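Local structure of penicillin-binding protein 2B (Streptococcus pneumoniae, 2WAD) at residues A[472-477]-A[510-515]; A[539-544]-A[569-574]. The protein is a penicillin-binding transpeptidase thought to cross-link peptide stems of adjacent glycan strands during peripheral cell-wall synthesis. One frame throughout, in Å; residues are numbered along the deposited sequence.

Interaction 1: A[472-477]-A[510-515]; sequences ESAMGK and ANFITN. Unlike the reference sequence in segment 472-477: Gly476 (reference Glu). Unlike the reference sequence in segment 510-515: Phe512 (reference Tyr).
Met475 and Phe512, which touch across the contact, each hold CG anti to their own backbone N, with chi1 -175° for the methionine and 166° for the phenylalanine. The result is a Met-aromatic contact between two helices of the transpeptidase domain, 471-484 and 509-515. The axes of segments 472-477 and 510-515 come no closer than 10.4 Å, with 22° between their directions, and no hydrogen bond crosses the gap, so side chains must fill it.

Bends at chi2 and chi3 carry SD and CE of the methionine to the phenylalanine, past which the chain slides in the opposite direction. Its sulfur ends up in the plane of the Phe512 ring, at the edge, with Met475 SD 3.9 Å from Phe512 CD1. In that position the sulfur faces the ring hydrogens and not the pi cloud, which is probably a mildly favourable electrostatic pairing. The terminal methyl travels further, reaching the opposing backbone: Met475 CE lies 3.5 Å from Phe512 CA.

The ring, for its part, leans on the backbone of the other helix. Phe512 CD1 comes to 3.8 Å from Met475 CA, and Phe512 CE1 to 3.7 Å from Ala474 C, while at the far end CZ meets the Ala474 methyl. Ala452 of helix 445-455 and Leu471 also touch this ring, and Tyr507 touches Met475, so the contact belongs to a buried apolar layer joining several helices.

One turn after Phe512, Asn515 lies across the methionine chain at about a right angle. OD1 accepts a hydrogen bond from Asp521 N, ND2 is hydrogen-bonded elsewhere too, and the side chain packs on Leu478 and Phe482. What Asn515 offers Met475 is van der Waals contact, with Asn515 ND2 resting 3.7 Å from Met475 SD.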
loop_
_atom_site.group_PDB
_atom_site.type_symbol
_atom_site.label_atom_id
_atom_site.label_comp_id
_atom_site.label_asym_id
_atom_site.label_seq_id
_atom_site.Cartn_x
_atom_site.Cartn_y
_atom_site.Cartn_z
ATOM N N GLU A 472 -1.178 16.936 -29.568
ATOM C CA GLU A 472 -1.985 16.298 -28.532
ATOM C C GLU A 472 -2.267 14.850 -28.838
ATOM O O GLU A 472 -2.239 13.990 -27.946
ATOM C CB GLU A 472 -3.302 17.039 -28.320
ATOM C CG GLU A 472 -3.074 18.397 -27.673
ATOM C CD GLU A 472 -4.364 19.017 -27.183
ATOM O OE1 GLU A 472 -4.303 20.169 -26.725
ATOM O OE2 GLU A 472 -5.421 18.347 -27.247
ATOM N N SER A 473 -2.569 14.617 -30.113
ATOM C CA SER A 473 -2.833 13.282 -30.630
ATOM C C SER A 473 -1.609 12.383 -30.381
ATOM O O SER A 473 -1.732 11.273 -29.844
ATOM C CB SER A 473 -3.126 13.439 -32.122
ATOM O OG SER A 473 -3.025 12.228 -32.831
ATOM N N ALA A 474 -0.436 12.898 -30.747
ATOM C CA ALA A 474 0.838 12.204 -30.607
ATOM C C ALA A 474 1.222 11.880 -29.157
ATOM O O ALA A 474 1.505 10.729 -28.842
ATOM C CB ALA A 474 1.931 12.974 -31.292
ATOM N N MET A 475 1.175 12.883 -28.280
ATOM C CA MET A 475 1.421 12.686 -26.851
ATOM C C MET A 475 0.450 11.662 -26.262
ATOM O O MET A 475 0.816 10.847 -25.414
ATOM C CB MET A 475 1.367 14.024 -26.103
ATOM C CG MET A 475 1.737 13.914 -24.620
ATOM S SD MET A 475 3.434 13.362 -24.303
ATOM C CE MET A 475 4.111 14.838 -23.528
ATOM N N GLY A 476 -0.788 11.651 -26.750
ATOM C CA GLY A 476 -1.755 10.652 -26.287
ATOM C C GLY A 476 -1.404 9.231 -26.691
ATOM O O GLY A 476 -1.602 8.274 -25.928
ATOM N N LYS A 477 -0.905 9.076 -27.912
ATOM C CA LYS A 477 -0.554 7.750 -28.407
ATOM C C LYS A 477 0.680 7.179 -27.706
ATOM O O LYS A 477 0.737 5.977 -27.439
ATOM C CB LYS A 477 -0.314 7.785 -29.909
ATOM C CG LYS A 477 -1.566 7.898 -30.761
ATOM C CD LYS A 477 -1.185 8.111 -32.226
ATOM C CE LYS A 477 -2.427 8.380 -33.082
ATOM N NZ LYS A 477 -2.167 8.172 -34.539
ATOM N N ALA A 510 8.543 20.231 -26.994
ATOM C CA ALA A 510 9.807 19.814 -26.386
ATOM C C ALA A 510 9.571 18.751 -25.306
ATOM O O ALA A 510 10.365 17.803 -25.182
ATOM C CB ALA A 510 10.610 21.034 -25.834
ATOM N N ASN A 511 8.477 18.888 -24.553
ATOM C CA ASN A 511 8.086 17.900 -23.554
ATOM C C ASN A 511 7.751 16.513 -24.133
ATOM O O ASN A 511 8.159 15.489 -23.587
ATOM C CB ASN A 511 6.876 18.387 -22.742
ATOM C CG ASN A 511 7.138 19.677 -21.953
ATOM O OD1 ASN A 511 8.274 20.017 -21.560
ATOM N ND2 ASN A 511 6.047 20.395 -21.703
ATOM N N PHE A 512 6.975 16.487 -25.215
ATOM C CA PHE A 512 6.649 15.264 -25.937
ATOM C C PHE A 512 7.928 14.542 -26.343
ATOM O O PHE A 512 8.082 13.353 -26.072
ATOM C CB PHE A 512 5.800 15.614 -27.176
ATOM C CG PHE A 512 5.679 14.499 -28.195
ATOM C CD1 PHE A 512 4.986 13.332 -27.914
ATOM C CD2 PHE A 512 6.256 14.631 -29.450
ATOM C CE1 PHE A 512 4.860 12.324 -28.861
ATOM C CE2 PHE A 512 6.139 13.631 -30.395
ATOM C CZ PHE A 512 5.458 12.467 -30.111
ATOM N N ILE A 513 8.838 15.265 -26.998
ATOM C CA ILE A 513 10.134 14.741 -27.403
ATOM C C ILE A 513 10.923 14.171 -26.210
ATOM O O ILE A 513 11.371 13.028 -26.280
ATOM C CB ILE A 513 10.953 15.806 -28.151
ATOM C CG1 ILE A 513 10.315 16.114 -29.516
ATOM C CG2 ILE A 513 12.394 15.343 -28.332
ATOM C CD1 ILE A 513 10.080 14.861 -30.420
ATOM N N THR A 514 11.079 14.925 -25.122
ATOM C CA THR A 514 11.794 14.405 -23.954
ATOM C C THR A 514 11.086 13.211 -23.306
ATOM O O THR A 514 11.751 12.353 -22.716
ATOM C CB THR A 514 12.074 15.462 -22.855
ATOM O OG1 THR A 514 10.851 16.122 -22.485
ATOM C CG2 THR A 514 13.128 16.505 -23.335
ATOM N N ASN A 515 9.755 13.174 -23.364
ATOM C CA ASN A 515 9.018 12.032 -22.798
ATOM C C ASN A 515 9.463 10.751 -23.478
ATOM O O ASN A 515 9.537 9.702 -22.847
ATOM C CB ASN A 515 7.495 12.238 -22.915
ATOM C CG ASN A 515 6.717 11.561 -21.799
ATOM O OD1 ASN A 515 7.222 11.360 -20.692
ATOM N ND2 ASN A 515 5.452 11.249 -22.073
#

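Interaction 2: A[539-544]-A[569-574]. Unlike the reference sequence in segment 539-544: Leu542 (reference Val). Unlike the reference sequence in segment 569-574: Lys569 (reference Thr), Ile571 (reference Met).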
loop_
_atom_site.group_PDB
_atom_site.type_symbol
_atom_site.label_atom_id
_atom_site.label_comp_id
_atom_site.label_asym_id
_atom_site.label_seq_id
_atom_site.Cartn_x
_atom_site.Cartn_y
_atom_site.Cartn_z
ATOM N N GLY A 539 4.611 -9.498 -23.027
ATOM C CA GLY A 539 3.612 -8.474 -23.342
ATOM C C GLY A 539 2.336 -8.591 -22.531
ATOM O O GLY A 539 1.455 -7.755 -22.623
ATOM N N VAL A 540 2.212 -9.643 -21.744
ATOM C CA VAL A 540 1.071 -9.777 -20.845
ATOM C C VAL A 540 1.359 -9.201 -19.458
ATOM O O VAL A 540 2.101 -9.748 -18.648
ATOM C CB VAL A 540 0.597 -11.234 -20.710
ATOM C CG1 VAL A 540 -0.512 -11.321 -19.661
ATOM C CG2 VAL A 540 0.153 -11.768 -22.081
ATOM N N ARG A 541 0.735 -8.063 -19.202
ATOM C CA ARG A 541 1.025 -7.289 -18.013
ATOM C C ARG A 541 0.193 -7.811 -16.854
ATOM O O ARG A 541 -1.000 -8.041 -16.996
ATOM C CB ARG A 541 0.634 -5.861 -18.316
ATOM C CG ARG A 541 0.844 -4.879 -17.183
ATOM C CD ARG A 541 0.465 -3.524 -17.759
ATOM N NE ARG A 541 0.271 -2.609 -16.664
ATOM C CZ ARG A 541 -0.833 -1.921 -16.431
ATOM N NH1 ARG A 541 -1.865 -1.959 -17.254
ATOM N NH2 ARG A 541 -0.854 -1.151 -15.358
ATOM N N LEU A 542 0.835 -8.029 -15.715
ATOM C CA LEU A 542 0.208 -8.712 -14.595
ATOM C C LEU A 542 0.168 -7.792 -13.381
ATOM O O LEU A 542 1.111 -7.046 -13.128
ATOM C CB LEU A 542 0.998 -9.972 -14.259
ATOM C CG LEU A 542 1.100 -11.128 -15.269
ATOM C CD1 LEU A 542 1.739 -12.350 -14.574
ATOM C CD2 LEU A 542 -0.262 -11.520 -15.866
ATOM N N ALA A 543 -0.950 -7.800 -12.655
ATOM C CA ALA A 543 -1.039 -7.020 -11.436
ATOM C C ALA A 543 -0.064 -7.613 -10.428
ATOM O O ALA A 543 -0.041 -8.833 -10.218
ATOM C CB ALA A 543 -2.461 -7.048 -10.865
ATOM N N PRO A 544 0.721 -6.744 -9.772
ATOM C CA PRO A 544 1.605 -7.180 -8.701
ATOM C C PRO A 544 0.774 -7.454 -7.457
ATOM O O PRO A 544 -0.209 -6.765 -7.203
ATOM C CB PRO A 544 2.553 -5.990 -8.480
ATOM C CG PRO A 544 2.088 -4.891 -9.355
ATOM C CD PRO A 544 0.778 -5.294 -9.998
ATOM N N LYS A 569 -3.494 -12.231 -12.247
ATOM C CA LYS A 569 -4.483 -11.376 -12.885
ATOM C C LYS A 569 -3.911 -10.628 -14.077
ATOM O O LYS A 569 -3.072 -9.751 -13.908
ATOM C CB LYS A 569 -5.060 -10.384 -11.871
ATOM C CG LYS A 569 -6.333 -9.681 -12.332
ATOM C CD LYS A 569 -6.693 -8.538 -11.388
ATOM C CE LYS A 569 -6.855 -9.012 -9.938
ATOM N NZ LYS A 569 -7.055 -7.866 -8.998
ATOM N N GLU A 570 -4.365 -10.983 -15.275
ATOM C CA GLU A 570 -3.939 -10.329 -16.504
ATOM C C GLU A 570 -4.710 -9.029 -16.713
ATOM O O GLU A 570 -5.943 -9.026 -16.630
ATOM C CB GLU A 570 -4.140 -11.249 -17.708
ATOM C CG GLU A 570 -3.363 -12.525 -17.602
ATOM C CD GLU A 570 -4.187 -13.681 -17.076
ATOM O OE1 GLU A 570 -5.244 -13.447 -16.454
ATOM O OE2 GLU A 570 -3.769 -14.834 -17.299
ATOM N N ILE A 571 -3.989 -7.937 -16.966
ATOM C CA ILE A 571 -4.592 -6.610 -17.074
ATOM C C ILE A 571 -4.815 -6.191 -18.533
ATOM O O ILE A 571 -5.838 -5.585 -18.876
ATOM C CB ILE A 571 -3.736 -5.525 -16.365
ATOM C CG1 ILE A 571 -3.529 -5.884 -14.886
ATOM C CG2 ILE A 571 -4.388 -4.125 -16.478
ATOM C CD1 ILE A 571 -2.762 -4.828 -14.083
ATOM N N ASN A 572 -3.834 -6.500 -19.376
ATOM C CA ASN A 572 -3.888 -6.234 -20.810
ATOM C C ASN A 572 -2.745 -6.971 -21.491
ATOM O O ASN A 572 -1.863 -7.508 -20.817
ATOM C CB ASN A 572 -3.766 -4.739 -21.100
ATOM C CG ASN A 572 -2.458 -4.146 -20.598
ATOM O OD1 ASN A 572 -2.292 -3.959 -19.403
ATOM N ND2 ASN A 572 -1.539 -3.832 -21.509
ATOM N N LYS A 573 -2.771 -6.986 -22.823
ATOM C CA LYS A 573 -1.673 -7.540 -23.609
ATOM C C LYS A 573 -1.166 -6.410 -24.471
ATOM O O LYS A 573 -1.961 -5.850 -25.204
ATOM C CB LYS A 573 -2.160 -8.652 -24.539
ATOM C CG LYS A 573 -1.025 -9.481 -25.102
ATOM C CD LYS A 573 -1.483 -10.464 -26.174
ATOM C CE LYS A 573 -0.346 -11.377 -26.598
ATOM N NZ LYS A 573 0.841 -10.556 -26.941
ATOM N N VAL A 574 0.129 -6.089 -24.398
ATOM C CA VAL A 574 0.716 -5.050 -25.240
ATOM C C VAL A 574 0.489 -5.369 -26.723
ATOM O O VAL A 574 0.716 -6.495 -27.167
ATOM C CB VAL A 574 2.248 -4.860 -24.964
ATOM C CG1 VAL A 574 2.844 -3.754 -25.888
ATOM C CG2 VAL A 574 2.507 -4.561 -23.448
HETATM O O HOH W 1 -1.362 -10.979 -10.732
#
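Arg541 and Asn572 face each other across a two-stranded antiparallel pair, 540-542 with 570-573. Between the pairs Leu542–Glu570 and Val540–Lys573 the second strand holds one extra residue, a beta bulge at Ile571 and Asn572. Opposite it, Arg541 O takes the N-H of Ile571, and Arg541 N donates to Asn572 O.

The arginine chain is extended from CG to NE and runs past the asparagine amide. Arg541 CB starts 3.7 Å from Asn572 OD1, CG passes the same oxygen, and Arg541 CD comes within 3.2 Å of Asn572 OD1. NE is hydrogen-bonded outside the two segments, and Arg541 CZ lies 4.2 Å from Ile571 CG2. At the tip, Arg541 NH1 donates to Asn572 OD1 at 3.0 Å, with the oxygen close to the guanidinium plane though the amide itself is turned 53° from it. Ile571 adds CG2, 3.4 Å from Arg541 NH1, and lays CD1 over the centre of one guanidinium face. NH2 hydrogen-bonds Gln530 OE1.

Beyond Leu542, Ala543 N donates to Lys569 O, and a water bridges Ala543 O to Lys569 N.

Val540 and Leu542 occupy the other side, both touching Glu570 CG. The Arg541 side packs against helix 525-536 through Gln530 and Thr534, while Asn572 ND2 reaches Glu484 O, at the end of helix 471-484.

Overall arrangement
Interaction 1 and interaction 2 belong to the same transpeptidase domain but follow one another along the chain; their centres are 24 Å apart and their nearest atoms about 10 Å, so they do not touch. Helix 471-484 connects them: its first half packs on helix 509-515 in interaction 1, and its last residue, Glu484, offers its carbonyl to Asn572 of interaction 2. After residues 516-524, helix 525-536 runs on to strand 540-542 and packs against the arginine side of interaction 2. Both contacts lie away from Ser386, inferred to form the acyl-ester intermediate, and are structural packing. A bound zinc ion is about 14 Å from the Asn515 side chain, too far for coordination.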